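Similar to N-acetyltransferase (Staphylococcus aureus subsp. aureus, PDB 4MBU) probably transfers the acetyl group of acetyl-coenzyme A to an amine of an unidentified substrate, as do other Gcn5-related N-acetyltransferases. Local coordinates at residues A68-F73 and K111-R116; R105-A110 and F136-A141; H85-D90 and G97-L102. All coordinates share one frame; numbering follows the deposited sequence.

Contact 1 of 3, residues A68-F73 and K111-R116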
ATOM      1  N   ALA A  68      13.261  17.749 -12.378  1.00 13.01           N
ATOM      2  CA  ALA A  68      12.363  17.637 -11.228  1.00 11.35           C
ATOM      3  C   ALA A  68      11.848  18.993 -10.799  1.00 16.70           C
ATOM      4  O   ALA A  68      12.553  19.999 -10.888  1.00 13.95           O
ATOM      5  CB  ALA A  68      13.063  16.968 -10.066  1.00 11.12           C
ATOM      6  N   THR A  69      10.613  19.021 -10.314  1.00 14.09           N
ATOM      7  CA  THR A  69      10.041  20.281  -9.891  1.00 14.53           C
ATOM      8  C   THR A  69       8.996  20.077  -8.799  1.00 15.83           C
ATOM      9  O   THR A  69       8.559  18.951  -8.548  1.00 14.14           O
ATOM     10  CB  THR A  69       9.427  21.041 -11.103  1.00 17.63           C
ATOM     11  OG1 THR A  69       8.991  22.341 -10.687  1.00 18.61           O
ATOM     12  CG2 THR A  69       8.238  20.278 -11.681  1.00 16.21           C
ATOM     13  N   PHE A  70       8.618  21.157  -8.119  1.00  7.02           N
ATOM     14  CA  PHE A  70       7.411  21.090  -7.296  1.00 12.87           C
ATOM     15  C   PHE A  70       6.509  22.302  -7.489  1.00 16.22           C
ATOM     16  O   PHE A  70       6.930  23.315  -8.055  1.00 14.78           O
ATOM     17  CB  PHE A  70       7.697  20.763  -5.815  1.00 11.59           C
ATOM     18  CG  PHE A  70       8.431  21.847  -5.037  1.00 12.56           C
ATOM     19  CD1 PHE A  70       9.649  21.570  -4.435  1.00 11.70           C
ATOM     20  CD2 PHE A  70       7.876  23.113  -4.856  1.00  9.46           C
ATOM     21  CE1 PHE A  70      10.310  22.541  -3.687  1.00 12.46           C
ATOM     22  CE2 PHE A  70       8.547  24.094  -4.125  1.00  9.59           C
ATOM     23  CZ  PHE A  70       9.759  23.805  -3.538  1.00 10.03           C
ATOM     24  N   GLY A  71       5.262  22.181  -7.042  1.00 17.59           N
ATOM     25  CA  GLY A  71       4.305  23.264  -7.172  1.00 12.64           C
ATOM     26  C   GLY A  71       3.074  22.976  -6.340  1.00 16.86           C
ATOM     27  O   GLY A  71       3.136  22.200  -5.388  1.00 14.50           O
ATOM     28  N   SER A  72       1.951  23.580  -6.713  1.00  7.55           N
ATOM     29  CA  SER A  72       0.728  23.486  -5.918  1.00 14.08           C
ATOM     30  C   SER A  72       0.170  22.065  -5.923  1.00 13.65           C
ATOM     31  O   SER A  72       0.246  21.377  -6.936  1.00 14.84           O
ATOM     32  CB  SER A  72      -0.317  24.468  -6.459  1.00 17.54           C
ATOM     33  OG  SER A  72      -1.621  24.128  -6.035  1.00 21.07           O
ATOM     34  N   PHE A  73      -0.375  21.622  -4.790  1.00 13.33           N
ATOM     35  CA  PHE A  73      -1.016  20.310  -4.733  1.00 10.95           C
ATOM     36  C   PHE A  73      -2.506  20.416  -5.086  1.00 14.28           C
ATOM     37  O   PHE A  73      -2.978  19.754  -6.012  1.00 13.12           O
ATOM     38  CB  PHE A  73      -0.817  19.653  -3.366  1.00 10.43           C
ATOM     39  CG  PHE A  73      -1.724  18.475  -3.126  1.00  8.51           C
ATOM     40  CD1 PHE A  73      -1.722  17.387  -3.995  1.00  9.44           C
ATOM     41  CD2 PHE A  73      -2.579  18.457  -2.036  1.00  9.24           C
ATOM     42  CE1 PHE A  73      -2.572  16.305  -3.780  1.00 16.15           C
ATOM     43  CE2 PHE A  73      -3.420  17.383  -1.806  1.00 12.43           C
ATOM     44  CZ  PHE A  73      -3.419  16.304  -2.683  1.00 16.44           C
ATOM     45  N   LYS A 111      12.198  22.256   2.331  1.00 15.31           N
ATOM     46  CA  LYS A 111      12.451  22.632   3.713  1.00 19.88           C
ATOM     47  C   LYS A 111      12.905  24.085   3.798  1.00 22.76           C
ATOM     48  O   LYS A 111      12.449  24.824   4.668  1.00 26.28           O
ATOM     49  CB  LYS A 111      13.496  21.715   4.354  1.00 18.95           C
ATOM     50  CG  LYS A 111      13.036  20.272   4.577  1.00 17.40           C
ATOM     51  CD  LYS A 111      14.160  19.469   5.224  1.00 20.08           C
ATOM     52  CE  LYS A 111      13.819  17.986   5.385  1.00 25.76           C
ATOM     53  NZ  LYS A 111      13.064  17.693   6.635  1.00 33.34           N
ATOM     54  N   ALA A 112      13.792  24.501   2.897  1.00 18.32           N
ATOM     55  CA  ALA A 112      14.312  25.878   2.951  1.00 20.31           C
ATOM     56  C   ALA A 112      13.237  26.940   2.696  1.00 20.32           C
ATOM     57  O   ALA A 112      13.340  28.082   3.172  1.00 19.09           O
ATOM     58  CB  ALA A 112      15.480  26.060   1.995  1.00 17.15           C
ATOM     59  N   LYS A 113      12.205  26.570   1.946  1.00 19.33           N
ATOM     60  CA  LYS A 113      11.115  27.496   1.660  1.00 20.49           C
ATOM     61  C   LYS A 113       9.964  27.384   2.670  1.00 18.94           C
ATOM     62  O   LYS A 113       8.935  28.028   2.510  1.00 20.96           O
ATOM     63  CB  LYS A 113      10.618  27.312   0.224  1.00 23.49           C
ATOM     64  CG  LYS A 113      11.658  27.679  -0.833  1.00 29.87           C
ATOM     65  CD  LYS A 113      11.139  27.435  -2.250  1.00 39.72           C
ATOM     66  CE  LYS A 113      11.282  28.681  -3.121  1.00 47.61           C
ATOM     67  NZ  LYS A 113      12.674  29.223  -3.091  1.00 51.61           N
ATOM     68  N   GLY A 114      10.137  26.560   3.701  1.00 12.46           N
ATOM     69  CA  GLY A 114       9.189  26.518   4.802  1.00 11.52           C
ATOM     70  C   GLY A 114       7.885  25.764   4.575  1.00 17.79           C
ATOM     71  O   GLY A 114       6.910  25.980   5.298  1.00 16.21           O
ATOM     72  N   TYR A 115       7.843  24.881   3.581  1.00 12.66           N
ATOM     73  CA  TYR A 115       6.642  24.082   3.381  1.00 10.55           C
ATOM     74  C   TYR A 115       6.522  23.053   4.501  1.00 13.91           C
ATOM     75  O   TYR A 115       7.495  22.776   5.208  1.00 13.95           O
ATOM     76  CB  TYR A 115       6.640  23.435   1.988  1.00 10.07           C
ATOM     77  CG  TYR A 115       6.520  24.465   0.878  1.00 10.29           C
ATOM     78  CD1 TYR A 115       5.304  25.070   0.608  1.00 13.86           C
ATOM     79  CD2 TYR A 115       7.628  24.843   0.117  1.00 11.30           C
ATOM     80  CE1 TYR A 115       5.178  26.012  -0.396  1.00 14.80           C
ATOM     81  CE2 TYR A 115       7.513  25.793  -0.900  1.00  9.80           C
ATOM     82  CZ  TYR A 115       6.283  26.370  -1.142  1.00 14.50           C
ATOM     83  OH  TYR A 115       6.132  27.306  -2.136  1.00 18.51           O
ATOM     84  N   ARG A 116       5.326  22.501   4.679  1.00 12.14           N
ATOM     85  CA  ARG A 116       5.085  21.533   5.747  1.00  9.49           C
ATOM     86  C   ARG A 116       5.000  20.122   5.195  1.00 15.33           C
ATOM     87  O   ARG A 116       5.490  19.168   5.810  1.00 11.17           O
ATOM     88  CB  ARG A 116       3.777  21.857   6.481  1.00  7.14           C
ATOM     89  CG  ARG A 116       3.376  20.789   7.533  1.00 17.23           C
ATOM     90  CD  ARG A 116       4.426  20.700   8.640  1.00 20.13           C
ATOM     91  NE  ARG A 116       4.278  19.534   9.512  1.00 19.26           N
ATOM     92  CZ  ARG A 116       3.529  19.505  10.615  1.00 27.25           C
ATOM     93  NH1 ARG A 116       2.826  20.575  10.978  1.00 23.70           N
ATOM     94  NH2 ARG A 116       3.470  18.399  11.353  1.00 27.86           N
TER
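With CG set between its own backbone N and carbonyl carbon (chi1 68°), the Phe70 ring stands off strand 63-72 and is carried to Tyr115, whose CG lies beside its backbone N and opposite its carbonyl carbon (chi1 -67°). The rings approach obliquely, CE2 of one against CE2 of the other: Phe70 CE2 is 3.8 Å from Tyr115 CE2, and Phe70 CZ lies 4.0 Å from that same Tyr115 CE2. Their planes are turned by 77° and their centroids sit 5.6 Å apart.

Lys113 adds the aliphatic part of its chain. Its CD reaches the rim of the phenyl ring, near the ring plane, 4.1 Å from Phe70 CZ, while the chain bends about the CG-CD and CD-CE bonds; its NZ forms a long, weak ion pair with Glu109.

Between Lys113 and Tyr115 the chain leaves helix 98-112 of the GNAT fold through a Schellman motif. Gly114, at positive phi, turns the chain out of the helix, and its N bonds to Lys111 O at 3.0 Å. Tyr115 follows at once and also touches Ile83 of the neighbouring strand 82-89. Phe70 is buried more deeply, packed against Ile83, Leu106 and Ala110.

Contact 2 of 3, residues R105-A110 and F136-A141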
ATOM      1  N   ARG A 105      17.385  16.851  -3.573  1.00 14.40           N
ATOM      2  CA  ARG A 105      17.460  18.293  -3.814  1.00 10.34           C
ATOM      3  C   ARG A 105      16.100  18.988  -3.646  1.00 12.79           C
ATOM      4  O   ARG A 105      16.005  20.068  -3.045  1.00 17.07           O
ATOM      5  CB  ARG A 105      18.065  18.559  -5.199  1.00 10.25           C
ATOM      6  CG  ARG A 105      18.259  20.029  -5.535  1.00 18.46           C
ATOM      7  CD  ARG A 105      19.303  20.690  -4.632  1.00 23.95           C
ATOM      8  NE  ARG A 105      19.444  22.114  -4.935  1.00 27.84           N
ATOM      9  CZ  ARG A 105      18.687  23.072  -4.402  1.00 32.56           C
ATOM     10  NH1 ARG A 105      17.730  22.764  -3.530  1.00 30.57           N
ATOM     11  NH2 ARG A 105      18.883  24.343  -4.744  1.00 35.92           N
ATOM     12  N   LEU A 106      15.046  18.347  -4.146  1.00 10.93           N
ATOM     13  CA  LEU A 106      13.677  18.841  -3.958  1.00 14.86           C
ATOM     14  C   LEU A 106      13.352  19.003  -2.485  1.00 13.09           C
ATOM     15  O   LEU A 106      12.810  20.030  -2.077  1.00 16.17           O
ATOM     16  CB  LEU A 106      12.647  17.892  -4.584  1.00 12.00           C
ATOM     17  CG  LEU A 106      12.550  17.857  -6.108  1.00 12.41           C
ATOM     18  CD1 LEU A 106      11.579  16.741  -6.557  1.00 12.90           C
ATOM     19  CD2 LEU A 106      12.114  19.218  -6.650  1.00  7.94           C
ATOM     20  N   ILE A 107      13.672  17.984  -1.690  1.00 10.51           N
ATOM     21  CA  ILE A 107      13.392  18.029  -0.257  1.00 10.75           C
ATOM     22  C   ILE A 107      14.154  19.174   0.414  1.00 13.65           C
ATOM     23  O   ILE A 107      13.566  19.928   1.191  1.00 13.84           O
ATOM     24  CB  ILE A 107      13.705  16.688   0.456  1.00  8.19           C
ATOM     25  CG1 ILE A 107      12.772  15.587  -0.044  1.00 10.30           C
ATOM     26  CG2 ILE A 107      13.518  16.823   1.963  1.00  6.02           C
ATOM     27  CD1 ILE A 107      13.060  14.240   0.581  1.00  8.54           C
ATOM     28  N   VAL A 108      15.447  19.321   0.119  1.00 17.08           N
ATOM     29  CA  VAL A 108      16.181  20.438   0.731  1.00 20.02           C
ATOM     30  C   VAL A 108      15.559  21.795   0.355  1.00 22.57           C
ATOM     31  O   VAL A 108      15.433  22.694   1.202  1.00 22.17           O
ATOM     32  CB  VAL A 108      17.735  20.416   0.480  1.00 24.75           C
ATOM     33  CG1 VAL A 108      18.324  19.015   0.702  1.00 16.37           C
ATOM     34  CG2 VAL A 108      18.096  20.940  -0.900  1.00 26.00           C
ATOM     35  N   GLU A 109      15.140  21.936  -0.900  1.00 19.39           N
ATOM     36  CA  GLU A 109      14.515  23.191  -1.315  1.00 15.18           C
ATOM     37  C   GLU A 109      13.175  23.414  -0.605  1.00 18.13           C
ATOM     38  O   GLU A 109      12.862  24.533  -0.182  1.00 13.43           O
ATOM     39  CB  GLU A 109      14.317  23.212  -2.831  1.00 18.84           C
ATOM     40  CG  GLU A 109      13.961  24.574  -3.393  1.00 24.69           C
ATOM     41  CD  GLU A 109      15.151  25.530  -3.426  1.00 28.85           C
ATOM     42  OE1 GLU A 109      16.268  25.130  -3.020  1.00 26.29           O
ATOM     43  OE2 GLU A 109      14.967  26.687  -3.865  1.00 35.88           O
ATOM     44  N   ALA A 110      12.393  22.344  -0.470  1.00 16.57           N
ATOM     45  CA  ALA A 110      11.086  22.398   0.187  1.00 15.64           C
ATOM     46  C   ALA A 110      11.215  22.827   1.640  1.00 17.89           C
ATOM     47  O   ALA A 110      10.420  23.640   2.136  1.00 17.27           O
ATOM     48  CB  ALA A 110      10.398  21.045   0.103  1.00 13.97           C
ATOM     49  N   PHE A 136      13.060   7.633   1.300  1.00 14.89           N
ATOM     50  CA  PHE A 136      13.144   8.980   1.870  1.00 11.91           C
ATOM     51  C   PHE A 136      12.056   9.230   2.914  1.00 11.87           C
ATOM     52  O   PHE A 136      11.747  10.380   3.234  1.00 12.67           O
ATOM     53  CB  PHE A 136      13.071  10.034   0.759  1.00 12.00           C
ATOM     54  CG  PHE A 136      14.364  10.205   0.008  1.00 18.76           C
ATOM     55  CD1 PHE A 136      15.262  11.196   0.373  1.00 22.99           C
ATOM     56  CD2 PHE A 136      14.695   9.361  -1.039  1.00 17.60           C
ATOM     57  CE1 PHE A 136      16.458  11.348  -0.304  1.00 24.17           C
ATOM     58  CE2 PHE A 136      15.887   9.513  -1.717  1.00 20.54           C
ATOM     59  CZ  PHE A 136      16.768  10.508  -1.351  1.00 20.19           C
ATOM     60  N   ASN A 137      11.465   8.149   3.418  1.00 10.10           N
ATOM     61  CA  ASN A 137      10.498   8.222   4.513  1.00 10.77           C
ATOM     62  C   ASN A 137       9.160   8.910   4.184  1.00 13.25           C
ATOM     63  O   ASN A 137       8.509   9.485   5.066  1.00 13.74           O
ATOM     64  CB  ASN A 137      11.162   8.829   5.753  1.00 15.85           C
ATOM     65  CG  ASN A 137      12.385   8.036   6.198  1.00 30.40           C
ATOM     66  OD1 ASN A 137      12.335   6.802   6.301  1.00 36.94           O
ATOM     67  ND2 ASN A 137      13.494   8.738   6.443  1.00 27.25           N
ATOM     68  N   PHE A 138       8.756   8.853   2.915  1.00 10.80           N
ATOM     69  CA  PHE A 138       7.378   9.178   2.551  1.00 14.29           C
ATOM     70  C   PHE A 138       6.490   8.054   3.077  1.00 11.89           C
ATOM     71  O   PHE A 138       6.903   6.892   3.056  1.00 11.94           O
ATOM     72  CB  PHE A 138       7.233   9.268   1.030  1.00  9.18           C
ATOM     73  CG  PHE A 138       7.718  10.563   0.443  1.00  7.93           C
ATOM     74  CD1 PHE A 138       9.072  10.885   0.445  1.00  6.96           C
ATOM     75  CD2 PHE A 138       6.822  11.450  -0.149  1.00  8.55           C
ATOM     76  CE1 PHE A 138       9.514  12.075  -0.114  1.00  8.71           C
ATOM     77  CE2 PHE A 138       7.260  12.639  -0.711  1.00  9.42           C
ATOM     78  CZ  PHE A 138       8.605  12.956  -0.690  1.00  8.43           C
ATOM     79  N   LYS A 139       5.297   8.394   3.570  1.00 10.73           N
ATOM     80  CA  LYS A 139       4.307   7.394   3.993  1.00 12.33           C
ATOM     81  C   LYS A 139       3.192   7.263   2.960  1.00 10.01           C
ATOM     82  O   LYS A 139       2.665   8.269   2.465  1.00  7.54           O
ATOM     83  CB  LYS A 139       3.649   7.814   5.318  1.00 17.57           C
ATOM     84  CG  LYS A 139       4.615   8.258   6.399  1.00 24.82           C
ATOM     85  CD  LYS A 139       5.528   7.129   6.778  1.00 30.41           C
ATOM     86  CE  LYS A 139       6.314   7.454   8.035  1.00 36.34           C
ATOM     87  NZ  LYS A 139       7.285   6.352   8.302  1.00 40.41           N
ATOM     88  N   HIS A 140       2.797   6.035   2.649  1.00  9.17           N
ATOM     89  CA  HIS A 140       1.648   5.837   1.767  1.00  9.64           C
ATOM     90  C   HIS A 140       0.399   6.343   2.487  1.00 11.83           C
ATOM     91  O   HIS A 140       0.016   5.819   3.544  1.00  6.84           O
ATOM     92  CB  HIS A 140       1.493   4.369   1.399  1.00  3.92           C
ATOM     93  CG  HIS A 140       0.470   4.112   0.339  1.00  7.70           C
ATOM     94  ND1 HIS A 140      -0.004   2.856   0.045  1.00  3.94           N
ATOM     95  CD2 HIS A 140      -0.174   4.966  -0.497  1.00  3.91           C
ATOM     96  CE1 HIS A 140      -0.901   2.933  -0.918  1.00  6.66           C
ATOM     97  NE2 HIS A 140      -1.027   4.194  -1.270  1.00 11.11           N
ATOM     98  N   ALA A 141      -0.227   7.372   1.921  1.00 11.12           N
ATOM     99  CA  ALA A 141      -1.353   8.039   2.578  1.00  9.04           C
ATOM    100  C   ALA A 141      -2.683   7.559   2.024  1.00 15.78           C
ATOM    101  O   ALA A 141      -3.727   7.764   2.642  1.00 20.76           O
ATOM    102  CB  ALA A 141      -1.234   9.560   2.441  1.00  4.98           C
TER
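Ile107 and Phe136 meet through a methyl group and a ring: Ile107 CD1 lies 3.8 Å from Phe136 CD1, coming in at a slant to the ring. The same methyl also approaches Phe138, here at the ring edge and near its plane, with Ile107 CD1 4.2 Å from Phe138 CE1. One isoleucine methyl thus touches two aromatic residues and joins helix 98-112 of the GNAT fold to the turn between helix 127-135 and strand 139-150. The contact is wholly apolar. Ile107 holds CG1 opposite its carbonyl carbon (chi1 -65°) and runs on extended, which carries CD1 toward the two rings.

What sets the two rings is the end of helix 127-135. Phe136 is the first residue to leave helical geometry, and Asn137, at positive phi, is the C-prime residue of a Schellman motif in which Phe138 N bonds to His133 O and Asn137 N to Gln134 O. Phe138 is held in turn by an edge-to-face meeting with His133 and by Leu162 of strand 153-163, which Ile107 touches as well. Phe136 also packs on Ser100, Leu103 and Gln104 of helix 98-112.

Beyond the turn, His140 ND1 binds cadmium together with His140 of the third subunit, so strand 139-150 leads from this packing into an intersubunit metal site.

On helix 98-112, Arg105 holds Glu109 one turn on with two nitrogens to a single oxygen. Both approach Glu109 OE1 from the same face of the carboxylate; Arg105 NH1 is the nearer, 2.8 Å from Glu109 OE1 with an N-H...O angle of 158°.

Contact 3 of 3, residues H85-D90 and G97-L102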
ATOM      1  N   HIS A  85       5.395  17.269  -5.813  1.00  8.46           N
ATOM      2  CA  HIS A  85       6.559  17.252  -6.700  1.00 10.91           C
ATOM      3  C   HIS A  85       6.449  16.206  -7.791  1.00 11.41           C
ATOM      4  O   HIS A  85       5.637  15.281  -7.713  1.00  7.78           O
ATOM      5  CB  HIS A  85       7.842  16.995  -5.919  1.00 11.39           C
ATOM      6  CG  HIS A  85       7.937  15.608  -5.377  1.00 12.15           C
ATOM      7  ND1 HIS A  85       7.251  15.200  -4.254  1.00 12.15           N
ATOM      8  CD2 HIS A  85       8.636  14.531  -5.806  1.00 12.80           C
ATOM      9  CE1 HIS A  85       7.526  13.929  -4.014  1.00 11.44           C
ATOM     10  NE2 HIS A  85       8.365  13.504  -4.938  1.00 10.88           N
ATOM     11  N   SER A  86       7.291  16.357  -8.808  1.00  8.34           N
ATOM     12  CA  SER A  86       7.436  15.336  -9.837  1.00 13.35           C
ATOM     13  C   SER A  86       8.881  15.241 -10.308  1.00 13.69           C
ATOM     14  O   SER A  86       9.629  16.234 -10.304  1.00 12.51           O
ATOM     15  CB  SER A  86       6.467  15.569 -11.002  1.00 19.13           C
ATOM     16  OG  SER A  86       6.374  16.932 -11.340  1.00 25.86           O
ATOM     17  N   ILE A  87       9.271  14.027 -10.679  1.00 12.14           N
ATOM     18  CA  ILE A  87      10.635  13.719 -11.084  1.00 13.05           C
ATOM     19  C   ILE A  87      10.581  12.853 -12.335  1.00 16.99           C
ATOM     20  O   ILE A  87       9.815  11.896 -12.396  1.00 12.28           O
ATOM     21  CB  ILE A  87      11.375  12.918 -10.001  1.00 13.82           C
ATOM     22  CG1 ILE A  87      11.483  13.709  -8.694  1.00 14.56           C
ATOM     23  CG2 ILE A  87      12.772  12.498 -10.478  1.00 10.09           C
ATOM     24  CD1 ILE A  87      11.880  12.826  -7.515  1.00 10.77           C
ATOM     25  N   TYR A  88      11.399  13.188 -13.327  1.00 15.99           N
ATOM     26  CA  TYR A  88      11.472  12.413 -14.560  1.00 14.25           C
ATOM     27  C   TYR A  88      12.926  12.154 -14.921  1.00 17.41           C
ATOM     28  O   TYR A  88      13.744  13.071 -14.932  1.00 20.03           O
ATOM     29  CB  TYR A  88      10.771  13.158 -15.692  1.00  8.48           C
ATOM     30  CG  TYR A  88       9.325  13.472 -15.406  1.00 13.18           C
ATOM     31  CD1 TYR A  88       8.338  12.530 -15.638  1.00 16.53           C
ATOM     32  CD2 TYR A  88       8.951  14.705 -14.897  1.00 14.22           C
ATOM     33  CE1 TYR A  88       7.028  12.803 -15.387  1.00 14.54           C
ATOM     34  CE2 TYR A  88       7.636  14.993 -14.640  1.00 13.62           C
ATOM     35  CZ  TYR A  88       6.681  14.029 -14.887  1.00 17.31           C
ATOM     36  OH  TYR A  88       5.361  14.283 -14.633  1.00 22.36           O
ATOM     37  N   VAL A  89      13.244  10.895 -15.192  1.00 19.47           N
ATOM     38  CA  VAL A  89      14.603  10.490 -15.536  1.00 18.92           C
ATOM     39  C   VAL A  89      14.584   9.874 -16.926  1.00 18.06           C
ATOM     40  O   VAL A  89      13.694   9.074 -17.239  1.00 12.79           O
ATOM     41  CB  VAL A  89      15.155   9.447 -14.534  1.00 19.14           C
ATOM     42  CG1 VAL A  89      16.493   8.911 -15.010  1.00 16.34           C
ATOM     43  CG2 VAL A  89      15.295  10.056 -13.139  1.00 18.69           C
ATOM     44  N   ASP A  90      15.540  10.262 -17.766  1.00 22.70           N
ATOM     45  CA  ASP A  90      15.661   9.677 -19.100  1.00 25.50           C
ATOM     46  C   ASP A  90      15.749   8.153 -18.988  1.00 19.38           C
ATOM     47  O   ASP A  90      16.401   7.626 -18.082  1.00 15.42           O
ATOM     48  CB  ASP A  90      16.885  10.241 -19.823  1.00 29.02           C
ATOM     49  CG  ASP A  90      16.918   9.867 -21.296  1.00 36.14           C
ATOM     50  OD1 ASP A  90      17.324   8.732 -21.618  1.00 33.92           O
ATOM     51  OD2 ASP A  90      16.541  10.708 -22.138  1.00 43.40           O
ATOM     52  N   GLY A  97      20.904   6.378  -9.910  1.00 20.36           N
ATOM     53  CA  GLY A  97      20.606   7.142  -8.705  1.00 13.85           C
ATOM     54  C   GLY A  97      20.256   8.599  -8.979  1.00 11.52           C
ATOM     55  O   GLY A  97      20.356   9.458  -8.091  1.00 10.26           O
ATOM     56  N   ILE A  98      19.815   8.877 -10.203  1.00 13.30           N
ATOM     57  CA  ILE A  98      19.470  10.244 -10.600  1.00 12.69           C
ATOM     58  C   ILE A  98      18.162  10.717  -9.943  1.00 12.38           C
ATOM     59  O   ILE A  98      18.069  11.853  -9.458  1.00 11.06           O
ATOM     60  CB  ILE A  98      19.383  10.357 -12.130  1.00 12.24           C
ATOM     61  CG1 ILE A  98      20.774  10.176 -12.741  1.00 10.90           C
ATOM     62  CG2 ILE A  98      18.824  11.713 -12.554  1.00 13.48           C
ATOM     63  CD1 ILE A  98      20.728   9.923 -14.226  1.00  7.67           C
ATOM     64  N   ALA A  99      17.159   9.841  -9.923  1.00  8.10           N
ATOM     65  CA  ALA A  99      15.896  10.147  -9.251  1.00 12.77           C
ATOM     66  C   ALA A  99      16.137  10.468  -7.785  1.00 13.94           C
ATOM     67  O   ALA A  99      15.625  11.457  -7.271  1.00 15.96           O
ATOM     68  CB  ALA A  99      14.915   8.982  -9.392  1.00 11.85           C
ATOM     69  N   SER A 100      16.934   9.640  -7.119  1.00 15.13           N
ATOM     70  CA  SER A 100      17.273   9.848  -5.712  1.00 13.17           C
ATOM     71  C   SER A 100      17.936  11.207  -5.440  1.00 13.69           C
ATOM     72  O   SER A 100      17.572  11.915  -4.488  1.00 15.25           O
ATOM     73  CB  SER A 100      18.172   8.702  -5.237  1.00 14.66           C
ATOM     74  OG  SER A 100      18.590   8.896  -3.904  1.00 15.72           O
ATOM     75  N   GLN A 101      18.902  11.582  -6.275  1.00 18.43           N
ATOM     76  CA  GLN A 101      19.581  12.871  -6.115  1.00 22.79           C
ATOM     77  C   GLN A 101      18.637  14.054  -6.350  1.00 19.41           C
ATOM     78  O   GLN A 101      18.700  15.085  -5.642  1.00 18.42           O
ATOM     79  CB  GLN A 101      20.803  12.957  -7.042  1.00 22.43           C
ATOM     80  CG  GLN A 101      21.951  12.015  -6.649  1.00 23.01           C
ATOM     81  CD  GLN A 101      23.196  12.213  -7.510  1.00 28.08           C
ATOM     82  OE1 GLN A 101      23.685  13.332  -7.681  1.00 30.65           O
ATOM     83  NE2 GLN A 101      23.696  11.125  -8.069  1.00 30.82           N
ATOM     84  N   LEU A 102      17.761  13.904  -7.342  1.00 14.29           N
ATOM     85  CA  LEU A 102      16.763  14.933  -7.606  1.00 13.77           C
ATOM     86  C   LEU A 102      15.800  15.083  -6.425  1.00 13.84           C
ATOM     87  O   LEU A 102      15.543  16.191  -5.975  1.00 15.22           O
ATOM     88  CB  LEU A 102      16.019  14.655  -8.917  1.00 11.62           C
ATOM     89  CG  LEU A 102      16.868  14.978 -10.151  1.00 11.11           C
ATOM     90  CD1 LEU A 102      16.263  14.401 -11.393  1.00  9.39           C
ATOM     91  CD2 LEU A 102      17.004  16.477 -10.300  1.00  9.38           C
TER
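The first half of a beta-alpha-beta unit, strand 82-89 followed by helix 98-112 and then strand 117-123, is packed together here by Val89 and Ile87 against the start of the helix. Val89 CG2 makes three of the approaches. It sits 3.7 Å from Ala99 N and 3.9 Å from Ala99 CB, and it also meets Ile98 CG2 at 3.9 Å, so this one methyl lies against the backbone and two side chains of the first helical turn. Val89 CG1 is opposite the backbone N (chi1 173°), which leaves CG2 beside that N as the branch facing the helix.

Two residues back along the strand, Ile87 CG2 packs against both Leu102 and Ala99, 4.1 Å from Leu102 CD1, the side chains of Ile87 and Leu102 passing each other in opposite directions. The other branch lies by the Ala99 carbonyl, with Ile87 CD1 4.0 Å from Ala99 O.

In GNAT proteins this strand, the loop after it and the start of this helix form the region that as a rule receives the pyrophosphate of acetyl-coenzyme A, and the same topology is found here, with Gly97 at the N-cap position. Strand 85-89 and helix 98-102 run roughly antiparallel, at 150°, with axes 8.5 Å apart at closest approach, and the small Ala99 lies where the backbones come nearest. On the other side of the strand Tyr88 points away from the helix; its ring meets those of Phe67 and Tyr20. Leu102 also touches Ala68 of strand 63-72 and Phe56 of strand 55-60.

How the contacts relate
All three contacts use helix 98-112 at successive levels: contact 3 at its start, contact 2 midway and contact 1 at its C-terminal end. Contact 3 is nearest the centre of the chain and buries more surface than either of the others, by aliphatic side chains packed on each other and on the helix backbone. Contact 2 is the buried one and relies on aromatic rings; contacts 1 and 3 are partly buried, contact 1 adding the carbon chain of an exposed lysine. Strands 63-72 and 82-89 are neighbours in the sheet, so contacts 1 and 3 are tied by Thr69 O and Ser86 N. Leu106 packs on Ala68, His85 and Ile87, bridging the three, and Phe138 meets His85 between contacts 2 and 3.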